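Metallo-carboxypeptidase (Pseudomonas aeruginosa, PDB 4A39) is a zinc-dependent peptidase of the M14 family, probably a carboxypeptidase that removes residues from the C-terminal end of its substrates. Local coordinates at residues P42-Q47 against H227-T232; H48-H53 against G73-S78; Q178-E183 against G236-R241. All blocks are in the same frame, centred on the assembly; numbering follows the deposited sequence.

Contact 1 of 3, residues P42-Q47 against H227-T232; sequences PDLASQ and HGNLRT. With GEM ((2-guanidinoethylmercapto)succinic acid), chain D.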
loop_
_atom_site.group_PDB
_atom_site.type_symbol
_atom_site.label_atom_id
_atom_site.label_comp_id
_atom_site.label_asym_id
_atom_site.label_seq_id
_atom_site.Cartn_x
_atom_site.Cartn_y
_atom_site.Cartn_z
ATOM N N PRO A 42 17.083 -9.521 1.964
ATOM C CA PRO A 42 16.313 -9.274 3.190
ATOM C C PRO A 42 16.307 -7.781 3.539
ATOM O O PRO A 42 17.170 -7.028 3.087
ATOM C CB PRO A 42 17.065 -10.089 4.239
ATOM C CG PRO A 42 17.646 -11.225 3.431
ATOM C CD PRO A 42 18.152 -10.504 2.208
ATOM N N ASP A 43 15.336 -7.362 4.344
ATOM C CA ASP A 43 15.230 -5.963 4.767
ATOM C C ASP A 43 16.527 -5.444 5.404
ATOM O O ASP A 43 17.317 -6.219 5.948
ATOM C CB ASP A 43 14.075 -5.808 5.761
ATOM C CG ASP A 43 12.717 -5.764 5.080
ATOM O OD1 ASP A 43 12.662 -5.945 3.845
ATOM O OD2 ASP A 43 11.705 -5.542 5.784
ATOM N N LEU A 44 16.722 -4.129 5.349
ATOM C CA LEU A 44 17.917 -3.491 5.906
ATOM C C LEU A 44 18.289 -4.000 7.291
ATOM O O LEU A 44 19.456 -4.314 7.552
ATOM C CB LEU A 44 17.731 -1.970 5.984
ATOM C CG LEU A 44 18.383 -1.076 4.928
ATOM C CD1 LEU A 44 18.112 0.376 5.285
ATOM C CD2 LEU A 44 19.884 -1.320 4.875
ATOM N N ALA A 45 17.304 -4.076 8.180
ATOM C CA ALA A 45 17.566 -4.521 9.541
ATOM C C ALA A 45 16.603 -5.573 10.087
ATOM O O ALA A 45 16.347 -5.620 11.292
ATOM C CB ALA A 45 17.607 -3.308 10.479
ATOM N N SER A 46 16.064 -6.411 9.205
ATOM C CA SER A 46 15.173 -7.490 9.621
ATOM C C SER A 46 15.257 -8.634 8.610
ATOM O O SER A 46 15.711 -8.445 7.475
ATOM C CB SER A 46 13.724 -7.001 9.780
ATOM O OG SER A 46 13.102 -6.771 8.536
ATOM N N GLN A 47 14.830 -9.820 9.030
ATOM C CA GLN A 47 14.900 -11.010 8.184
ATOM C C GLN A 47 13.898 -11.071 7.039
ATOM O O GLN A 47 14.054 -11.874 6.117
ATOM C CB GLN A 47 14.729 -12.271 9.043
ATOM C CG GLN A 47 13.376 -12.354 9.741
ATOM C CD GLN A 47 12.810 -13.759 9.757
ATOM O OE1 GLN A 47 13.392 -14.673 10.346
ATOM N NE2 GLN A 47 11.668 -13.941 9.101
ATOM N N HIS A 227 14.741 1.943 0.170
ATOM C CA HIS A 227 15.700 0.845 0.250
ATOM C C HIS A 227 15.213 -0.492 -0.282
ATOM O O HIS A 227 15.920 -1.497 -0.197
ATOM C CB HIS A 227 16.196 0.681 1.686
ATOM C CG HIS A 227 17.221 1.700 2.075
ATOM N ND1 HIS A 227 16.981 2.681 3.012
ATOM C CD2 HIS A 227 18.470 1.923 1.605
ATOM C CE1 HIS A 227 18.041 3.466 3.103
ATOM N NE2 HIS A 227 18.958 3.028 2.259
ATOM N N GLY A 228 14.010 -0.505 -0.844
ATOM C CA GLY A 228 13.481 -1.744 -1.383
ATOM C C GLY A 228 13.148 -2.786 -0.329
ATOM O O GLY A 228 13.220 -3.982 -0.598
ATOM N N ASN A 229 12.792 -2.325 0.868
ATOM C CA ASN A 229 12.413 -3.203 1.973
ATOM C C ASN A 229 11.000 -3.712 1.719
ATOM O O ASN A 229 10.279 -3.169 0.881
ATOM C CB ASN A 229 12.366 -2.435 3.300
ATOM C CG ASN A 229 13.683 -2.437 4.055
ATOM O OD1 ASN A 229 13.745 -1.946 5.189
ATOM N ND2 ASN A 229 14.732 -2.979 3.451
ATOM N N LEU A 230 10.598 -4.728 2.475
ATOM C CA LEU A 230 9.256 -5.283 2.363
ATOM C C LEU A 230 8.399 -4.909 3.563
ATOM O O LEU A 230 7.307 -4.351 3.428
ATOM C CB LEU A 230 9.296 -6.818 2.306
ATOM C CG LEU A 230 7.959 -7.478 2.693
ATOM C CD1 LEU A 230 6.946 -7.291 1.563
ATOM C CD2 LEU A 230 8.157 -8.955 2.990
ATOM N N ARG A 231 8.944 -5.192 4.741
ATOM C CA ARG A 231 8.216 -5.055 5.992
ATOM C C ARG A 231 8.568 -3.999 7.032
ATOM O O ARG A 231 7.673 -3.417 7.654
ATOM C CB ARG A 231 8.275 -6.421 6.676
ATOM C CG ARG A 231 7.332 -6.620 7.831
ATOM C CD ARG A 231 5.950 -6.912 7.319
ATOM N NE ARG A 231 5.007 -7.024 8.420
ATOM C CZ ARG A 231 3.693 -7.140 8.273
ATOM N NH1 ARG A 231 3.154 -7.165 7.057
ATOM N NH2 ARG A 231 2.918 -7.206 9.345
ATOM N N THR A 232 9.857 -3.760 7.232
ATOM C CA THR A 232 10.289 -2.850 8.287
ATOM C C THR A 232 10.869 -1.496 7.901
ATOM O O THR A 232 11.221 -1.262 6.747
ATOM C CB THR A 232 11.314 -3.566 9.188
ATOM O OG1 THR A 232 12.433 -4.002 8.400
ATOM C CG2 THR A 232 10.674 -4.781 9.853
HETATM C C8 GEM D . -1.756 -6.631 8.433
HETATM S S7 GEM D . -2.579 -4.999 8.339
HETATM C C6 GEM D . -4.146 -5.365 9.210
HETATM C C5 GEM D . -4.618 -6.816 9.092
HETATM N N3 GEM D . -3.754 -7.704 9.882
HETATM C C1 GEM D . -4.260 -8.346 10.933
HETATM N N4 GEM D . -5.537 -8.164 11.262
HETATM N N2 GEM D . -3.499 -9.157 11.662
HETATM C C9 GEM D . -0.406 -6.540 9.149
HETATM O O14 GEM D . -0.091 -5.440 9.657
HETATM O O15 GEM D . 0.286 -7.578 9.172
HETATM C C10 GEM D . -1.588 -7.240 7.039
HETATM C C11 GEM D . -0.703 -6.373 6.139
HETATM O O12 GEM D . -1.155 -6.061 5.015
HETATM O O13 GEM D . 0.417 -6.056 6.589
HETATM O O HOH W 1 14.828 -2.783 7.991
#

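Contact 2 of 3, residues H48-H53 against G73-S78; sequences HFQWFH and GQSAYS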
loop_
_atom_site.group_PDB
_atom_site.type_symbol
_atom_site.label_atom_id
_atom_site.label_comp_id
_atom_site.label_asym_id
_atom_site.label_seq_id
_atom_site.Cartn_x
_atom_site.Cartn_y
_atom_site.Cartn_z
ATOM N N HIS A 48 12.873 -10.225 7.092
ATOM C CA HIS A 48 11.829 -10.228 6.070
ATOM C C HIS A 48 12.261 -9.932 4.645
ATOM O O HIS A 48 13.189 -9.171 4.402
ATOM C CB HIS A 48 10.739 -9.200 6.391
ATOM C CG HIS A 48 10.245 -9.242 7.799
ATOM N ND1 HIS A 48 10.894 -8.603 8.835
ATOM C CD2 HIS A 48 9.149 -9.823 8.341
ATOM C CE1 HIS A 48 10.217 -8.790 9.954
ATOM N NE2 HIS A 48 9.155 -9.525 9.682
ATOM N N PHE A 49 11.547 -10.541 3.706
ATOM C CA PHE A 49 11.744 -10.282 2.293
ATOM C C PHE A 49 10.663 -10.944 1.464
ATOM O O PHE A 49 10.088 -11.960 1.863
ATOM C CB PHE A 49 13.141 -10.698 1.788
ATOM C CG PHE A 49 13.375 -12.186 1.702
ATOM C CD1 PHE A 49 13.068 -12.889 0.538
ATOM C CD2 PHE A 49 13.984 -12.868 2.747
ATOM C CE1 PHE A 49 13.375 -14.245 0.418
ATOM C CE2 PHE A 49 14.295 -14.220 2.638
ATOM C CZ PHE A 49 13.993 -14.912 1.471
ATOM N N GLN A 50 10.366 -10.315 0.333
ATOM C CA GLN A 50 9.382 -10.803 -0.628
ATOM C C GLN A 50 9.419 -9.851 -1.819
ATOM O O GLN A 50 9.433 -10.287 -2.967
ATOM C CB GLN A 50 7.973 -10.830 -0.030
ATOM C CG GLN A 50 6.952 -11.521 -0.938
ATOM C CD GLN A 50 6.514 -12.886 -0.426
ATOM O OE1 GLN A 50 7.121 -13.453 0.484
ATOM N NE2 GLN A 50 5.451 -13.422 -1.020
ATOM N N TRP A 51 9.437 -8.551 -1.532
ATOM C CA TRP A 51 9.497 -7.529 -2.572
ATOM C C TRP A 51 10.818 -7.598 -3.334
ATOM O O TRP A 51 11.877 -7.785 -2.741
ATOM C CB TRP A 51 9.329 -6.127 -1.953
ATOM C CG TRP A 51 9.715 -4.998 -2.879
ATOM C CD1 TRP A 51 10.954 -4.431 -3.013
ATOM C CD2 TRP A 51 8.872 -4.351 -3.844
ATOM N NE1 TRP A 51 10.933 -3.477 -4.003
ATOM C CE2 TRP A 51 9.669 -3.408 -4.531
ATOM C CE3 TRP A 51 7.521 -4.481 -4.198
ATOM C CZ2 TRP A 51 9.159 -2.597 -5.554
ATOM C CZ3 TRP A 51 7.013 -3.674 -5.218
ATOM C CH2 TRP A 51 7.834 -2.745 -5.882
ATOM N N PHE A 52 10.738 -7.479 -4.656
ATOM C CA PHE A 52 11.923 -7.484 -5.508
ATOM C C PHE A 52 11.687 -6.449 -6.598
ATOM O O PHE A 52 10.544 -6.126 -6.916
ATOM C CB PHE A 52 12.166 -8.878 -6.117
ATOM C CG PHE A 52 11.054 -9.370 -7.008
ATOM C CD1 PHE A 52 11.019 -9.035 -8.359
ATOM C CD2 PHE A 52 10.054 -10.189 -6.495
ATOM C CE1 PHE A 52 10.001 -9.513 -9.188
ATOM C CE2 PHE A 52 9.032 -10.673 -7.308
ATOM C CZ PHE A 52 9.005 -10.333 -8.662
ATOM N N HIS A 53 12.773 -5.918 -7.147
ATOM C CA HIS A 53 12.697 -4.907 -8.195
ATOM C C HIS A 53 14.092 -4.777 -8.796
ATOM O O HIS A 53 15.035 -4.388 -8.113
ATOM C CB HIS A 53 12.247 -3.569 -7.586
ATOM C CG HIS A 53 12.080 -2.462 -8.582
ATOM N ND1 HIS A 53 11.836 -1.159 -8.205
ATOM C CD2 HIS A 53 12.119 -2.460 -9.937
ATOM C CE1 HIS A 53 11.734 -0.401 -9.282
ATOM N NE2 HIS A 53 11.902 -1.165 -10.346
ATOM N N GLY A 73 11.414 -19.588 -1.519
ATOM C CA GLY A 73 10.904 -20.484 -0.494
ATOM C C GLY A 73 11.160 -20.020 0.932
ATOM O O GLY A 73 10.490 -20.477 1.861
ATOM N N GLN A 74 12.125 -19.122 1.116
ATOM C CA GLN A 74 12.456 -18.612 2.448
ATOM C C GLN A 74 11.868 -17.233 2.710
ATOM O O GLN A 74 12.151 -16.627 3.743
ATOM C CB GLN A 74 13.973 -18.513 2.634
ATOM C CG GLN A 74 14.737 -19.821 2.545
ATOM C CD GLN A 74 16.227 -19.616 2.751
ATOM O OE1 GLN A 74 16.889 -18.929 1.970
ATOM N NE2 GLN A 74 16.761 -20.204 3.813
ATOM N N SER A 75 11.062 -16.728 1.781
ATOM C CA SER A 75 10.473 -15.404 1.945
ATOM C C SER A 75 9.461 -15.345 3.087
ATOM O O SER A 75 9.030 -16.372 3.610
ATOM C CB SER A 75 9.808 -14.951 0.641
ATOM O OG SER A 75 8.648 -15.714 0.362
ATOM N N ALA A 76 9.075 -14.128 3.457
ATOM C CA ALA A 76 8.135 -13.920 4.555
ATOM C C ALA A 76 6.786 -14.596 4.354
ATOM O O ALA A 76 6.184 -15.089 5.310
ATOM C CB ALA A 76 7.933 -12.424 4.788
ATOM N N TYR A 77 6.312 -14.613 3.112
ATOM C CA TYR A 77 5.023 -15.212 2.790
ATOM C C TYR A 77 5.187 -16.106 1.566
ATOM O O TYR A 77 4.584 -15.875 0.515
ATOM C CB TYR A 77 4.007 -14.096 2.529
ATOM C CG TYR A 77 3.985 -13.075 3.647
ATOM C CD1 TYR A 77 3.530 -13.419 4.919
ATOM C CD2 TYR A 77 4.475 -11.785 3.451
ATOM C CE1 TYR A 77 3.569 -12.503 5.976
ATOM C CE2 TYR A 77 4.519 -10.862 4.498
ATOM C CZ TYR A 77 4.065 -11.231 5.757
ATOM O OH TYR A 77 4.117 -10.332 6.804
ATOM N N SER A 78 6.009 -17.139 1.728
ATOM C CA SER A 78 6.307 -18.071 0.651
ATOM C C SER A 78 5.114 -18.830 0.090
ATOM O O SER A 78 5.147 -19.263 -1.062
ATOM C CB SER A 78 7.386 -19.066 1.100
ATOM O OG SER A 78 6.967 -19.832 2.216
#

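Contact 3 of 3, residues Q178-E183 against G236-R241; sequences QQHPGE and GQDLNR. With ZN (zinc ion), chain C; GEM ((2-guanidinoethylmercapto)succinic acid), chain D.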
loop_
_atom_site.group_PDB
_atom_site.type_symbol
_atom_site.label_atom_id
_atom_site.label_comp_id
_atom_site.label_asym_id
_atom_site.label_seq_id
_atom_site.Cartn_x
_atom_site.Cartn_y
_atom_site.Cartn_z
ATOM N N GLN A 178 1.046 2.733 3.225
ATOM C CA GLN A 178 2.329 2.053 3.114
ATOM C C GLN A 178 3.243 1.989 4.332
ATOM O O GLN A 178 4.434 2.293 4.237
ATOM C CB GLN A 178 3.097 2.624 1.905
ATOM C CG GLN A 178 3.728 1.546 1.007
ATOM C CD GLN A 178 4.215 2.092 -0.329
ATOM O OE1 GLN A 178 3.487 2.799 -1.018
ATOM N NE2 GLN A 178 5.449 1.749 -0.707
ATOM N N GLN A 179 2.691 1.599 5.478
ATOM C CA GLN A 179 3.514 1.429 6.674
ATOM C C GLN A 179 4.532 0.334 6.357
ATOM O O GLN A 179 5.648 0.336 6.873
ATOM C CB GLN A 179 2.675 0.992 7.867
ATOM C CG GLN A 179 1.863 2.084 8.513
ATOM C CD GLN A 179 1.298 1.616 9.832
ATOM O OE1 GLN A 179 2.010 1.564 10.842
ATOM N NE2 GLN A 179 0.024 1.236 9.830
ATOM N N HIS A 180 4.121 -0.623 5.529
ATOM C CA HIS A 180 5.001 -1.708 5.096
ATOM C C HIS A 180 5.474 -1.260 3.715
ATOM O O HIS A 180 4.690 -1.205 2.767
ATOM C CB HIS A 180 4.213 -3.017 5.043
ATOM C CG HIS A 180 3.764 -3.486 6.392
ATOM N ND1 HIS A 180 2.481 -3.919 6.645
ATOM C CD2 HIS A 180 4.430 -3.580 7.567
ATOM C CE1 HIS A 180 2.373 -4.257 7.917
ATOM N NE2 HIS A 180 3.541 -4.060 8.500
ATOM N N PRO A 181 6.775 -0.939 3.592
ATOM C CA PRO A 181 7.396 -0.462 2.352
ATOM C C PRO A 181 7.164 -1.220 1.055
ATOM O O PRO A 181 7.092 -0.605 -0.010
ATOM C CB PRO A 181 8.875 -0.370 2.723
ATOM C CG PRO A 181 9.039 -1.487 3.700
ATOM C CD PRO A 181 7.810 -1.307 4.576
ATOM N N GLY A 182 7.045 -2.540 1.134
ATOM C CA GLY A 182 6.844 -3.316 -0.078
ATOM C C GLY A 182 5.442 -3.277 -0.658
ATOM O O GLY A 182 5.216 -3.748 -1.776
ATOM N N GLU A 183 4.496 -2.706 0.081
ATOM C CA GLU A 183 3.107 -2.659 -0.376
ATOM C C GLU A 183 2.819 -1.392 -1.170
ATOM O O GLU A 183 1.986 -0.568 -0.796
ATOM C CB GLU A 183 2.184 -2.805 0.844
ATOM C CG GLU A 183 2.258 -4.215 1.443
ATOM C CD GLU A 183 1.768 -4.308 2.878
ATOM O OE1 GLU A 183 0.907 -3.493 3.276
ATOM O OE2 GLU A 183 2.241 -5.215 3.602
ATOM N N GLY A 236 14.521 -1.531 11.582
ATOM C CA GLY A 236 14.104 -2.922 11.652
ATOM C C GLY A 236 12.799 -3.170 12.389
ATOM O O GLY A 236 12.498 -4.307 12.756
ATOM N N GLN A 237 12.020 -2.112 12.597
ATOM C CA GLN A 237 10.742 -2.217 13.295
ATOM C C GLN A 237 9.556 -2.331 12.337
ATOM O O GLN A 237 9.498 -1.626 11.333
ATOM C CB GLN A 237 10.550 -0.984 14.193
ATOM C CG GLN A 237 9.194 -0.888 14.890
ATOM C CD GLN A 237 8.951 -2.029 15.854
ATOM O OE1 GLN A 237 9.827 -2.378 16.647
ATOM N NE2 GLN A 237 7.758 -2.614 15.798
ATOM N N ASP A 238 8.635 -3.247 12.637
ATOM C CA ASP A 238 7.417 -3.408 11.839
ATOM C C ASP A 238 6.532 -2.283 12.372
ATOM O O ASP A 238 6.029 -2.368 13.493
ATOM C CB ASP A 238 6.752 -4.760 12.129
ATOM C CG ASP A 238 5.489 -4.992 11.301
ATOM O OD1 ASP A 238 4.838 -4.004 10.897
ATOM O OD2 ASP A 238 5.135 -6.167 11.067
ATOM N N LEU A 239 6.349 -1.229 11.582
ATOM C CA LEU A 239 5.556 -0.093 12.031
ATOM C C LEU A 239 4.131 -0.447 12.435
ATOM O O LEU A 239 3.563 0.187 13.328
ATOM C CB LEU A 239 5.543 1.007 10.962
ATOM C CG LEU A 239 6.883 1.705 10.703
ATOM C CD1 LEU A 239 6.672 2.847 9.716
ATOM C CD2 LEU A 239 7.454 2.245 12.007
ATOM N N ASN A 240 3.545 -1.463 11.808
ATOM C CA ASN A 240 2.185 -1.794 12.190
ATOM C C ASN A 240 2.078 -2.714 13.399
ATOM O O ASN A 240 1.066 -3.392 13.592
ATOM C CB ASN A 240 1.391 -2.359 11.015
ATOM C CG ASN A 240 -0.089 -2.086 11.164
ATOM O OD1 ASN A 240 -0.479 -1.023 11.654
ATOM N ND2 ASN A 240 -0.919 -3.027 10.748
ATOM N N ARG A 241 3.136 -2.732 14.204
ATOM C CA ARG A 241 3.162 -3.493 15.449
ATOM C C ARG A 241 3.709 -2.538 16.513
ATOM O O ARG A 241 4.030 -2.952 17.626
ATOM C CB ARG A 241 4.084 -4.714 15.340
ATOM C CG ARG A 241 3.606 -5.788 14.376
ATOM C CD ARG A 241 2.327 -6.452 14.857
ATOM N NE ARG A 241 1.918 -7.515 13.944
ATOM C CZ ARG A 241 1.380 -7.303 12.746
ATOM N NH1 ARG A 241 1.171 -6.065 12.314
ATOM N NH2 ARG A 241 1.073 -8.332 11.964
HETATM ZN ZN ZN C . 0.876 -4.273 5.346
HETATM C C8 GEM D . -1.756 -6.631 8.433
HETATM S S7 GEM D . -2.579 -4.999 8.339
HETATM C C6 GEM D . -4.146 -5.365 9.210
HETATM C C5 GEM D . -4.618 -6.816 9.092
HETATM N N3 GEM D . -3.754 -7.704 9.882
HETATM C C1 GEM D . -4.260 -8.346 10.933
HETATM N N4 GEM D . -5.537 -8.164 11.262
HETATM N N2 GEM D . -3.499 -9.157 11.662
HETATM C C9 GEM D . -0.406 -6.540 9.149
HETATM O O14 GEM D . -0.091 -5.440 9.657
HETATM O O15 GEM D . 0.286 -7.578 9.172
HETATM C C10 GEM D . -1.588 -7.240 7.039
HETATM C C11 GEM D . -0.703 -6.373 6.139
HETATM O O12 GEM D . -1.155 -6.061 5.015
HETATM O O13 GEM D . 0.417 -6.056 6.589
HETATM O O HOH W 2 7.075 -1.117 8.824
#

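Contact 1 of 3, residues P42-Q47 against H227-T232
The carboxylate of Asp43 lies over the side-chain amide of Asn229, their planes stacked 17° apart, and its two oxygens reach past that amide to three successive backbone N-H groups. With CG anti to the carbonyl carbon (chi1 -79°), Asp43 OD1 takes the N-H of Leu230 at 2.8 Å from above the carboxylate plane. Asp43 OD2 is shared: its syn lone pair receives Arg231 N at 3.0 Å, and Thr232 N comes in at 2.9 Å from out of the plane. Beside this grip the type I turn Asp43-Ser46 lays Leu44 across the other end of 227-232, where Leu44 CD1 sits over one face of His227, 3.6 Å from the ring centroid, a CH-pi contact. Ser46 OG and Thr232 OG1 meet tip to tip at 2.9 Å, and a water joins Thr232 OG1 to Ala45 N. Arg231, its chain bent at chi2, leads away to the inhibitor, and its NH2 donates almost straight to O15 of GEM at 2.7 Å. A buried carboxylate of the N-terminal domain thus fixes the main chain from which a ligand-binding arginine of the catalytic domain extends; three N-H donors would be expected to favour the ionised form of Asp43.

Contact 2 of 3, residues H48-H53 against G73-S78
This is a loop-to-loop contact inside the N-terminal domain, made by one main-chain hydrogen bond, a glutamine amide that grips backbone and an aromatic ring laid over it. Segment 48-53 leads into strand 53-57, while 73-78 follows strand 65-69 and starts at the end of a 3-10 turn. Ala76 N donates to Phe49 O at 2.9 Å, nearly along the C=O axis and almost straight at 173°, so the two main chains are tied where Phe49 and Ser75 lie closest. Next to this bond the Phe49 ring, whose CG takes the crowded position between the backbone N and the carbonyl carbon (chi1 71°), turns one face to Ser75. Ser75 CA stands over that face, 3.7 Å from the ring centroid, as a CH-pi contact offset toward the rim, and Phe49 CZ reaches Gln74 C at 3.4 Å. The domain to which both loops belong is the one that precedes the catalytic domain in cytosolic carboxypeptidases, and its beta-sheet structure includes strands 53-57 and 65-69. Gln50 comes from the same backbone with CG anti to its N, then bends at chi2, which brings its amide alongside Tyr77. There it pairs with both backbone polar groups of one residue: Gln50 OE1 accepts Tyr77 N at 3.0 Å, and Gln50 NE2 donates to Tyr77 O at 3.0 Å, in the plane of its own amide but from above the carbonyl plane. Ser75 OG lies 2.7 Å from the same Gln50 OE1. A further bond from Gln50 NE2 to Tyr122 OH helps fix the rotation of this buried amide. The Tyr77 side chain touches Arg231, and its nearest atom is about 5 Å from the bound inhibitor.

Contact 3 of 3, residues Q178-E183 against G236-R241
The zinc site of the M14 catalytic domain is built here, with the HxxE motif of M14 peptidases, His180-Pro181-Gly182-Glu183, supplying two metal ligands and 236-241 supporting the histidine and holding the inhibitor. His180 ND1 binds zinc at 2.1 Å, Glu183 contributes both carboxylate oxygens, and O13 of GEM joins them; His273 completes the site. The far nitrogen of the imidazole, His180 NE2, donates in the ring plane to Asp238 OD1 at 2.7 Å; ring and carboxylate planes stand 71° apart, and the donor meets the oxygen from above the carboxylate plane. Asp238 OD1 also accepts Asn240 N in an Asx turn, which positions the carboxylate behind the metal ligand; such a His-carboxylate pair would be expected to make the imidazole a stronger donor to zinc. Gln179 and Asn240 cross at about a right angle, their amides 79° apart, and Gln179 NE2 donates to Asn240 OD1 at 2.9 Å. That leaves Asn240 ND2 turned to O14 of GEM, at 2.8 Å and 174°. Arg241 grips the same ligand carboxylate with two bonds, its NH2 lying 3.0 Å from O15 of GEM. Segment 178-183 links strand 171-177 to helix 185-196, Asn240 packs on the neighbouring strand 268-275, and Gln179 and Leu239 rest against helix 252-264.

How the contacts relate
The centre of contact 1 is about 10 Å from that of contact 2 and about 9 Å from that of contact 3. Segments 42-47 and 48-53 run on in one loop between strands 36-39 and 53-57; 227-232 and 236-241 share the loop between helices 222-226 and 252-264. Contact 2 stays within the N-terminal domain, contact 3 within the catalytic one, and contact 1 bridges them, its segments alternating along the chain with those of contact 3. Asp43 N to His48 O (2.8 Å) joins contacts 1 and 2; the salt bridge Arg231 NE to Asp238 OD2 (2.8 Å) joins contacts 1 and 3. The N-terminal domain thus reaches the inhibitor pocket physically, through the backbone and side chain of Arg231.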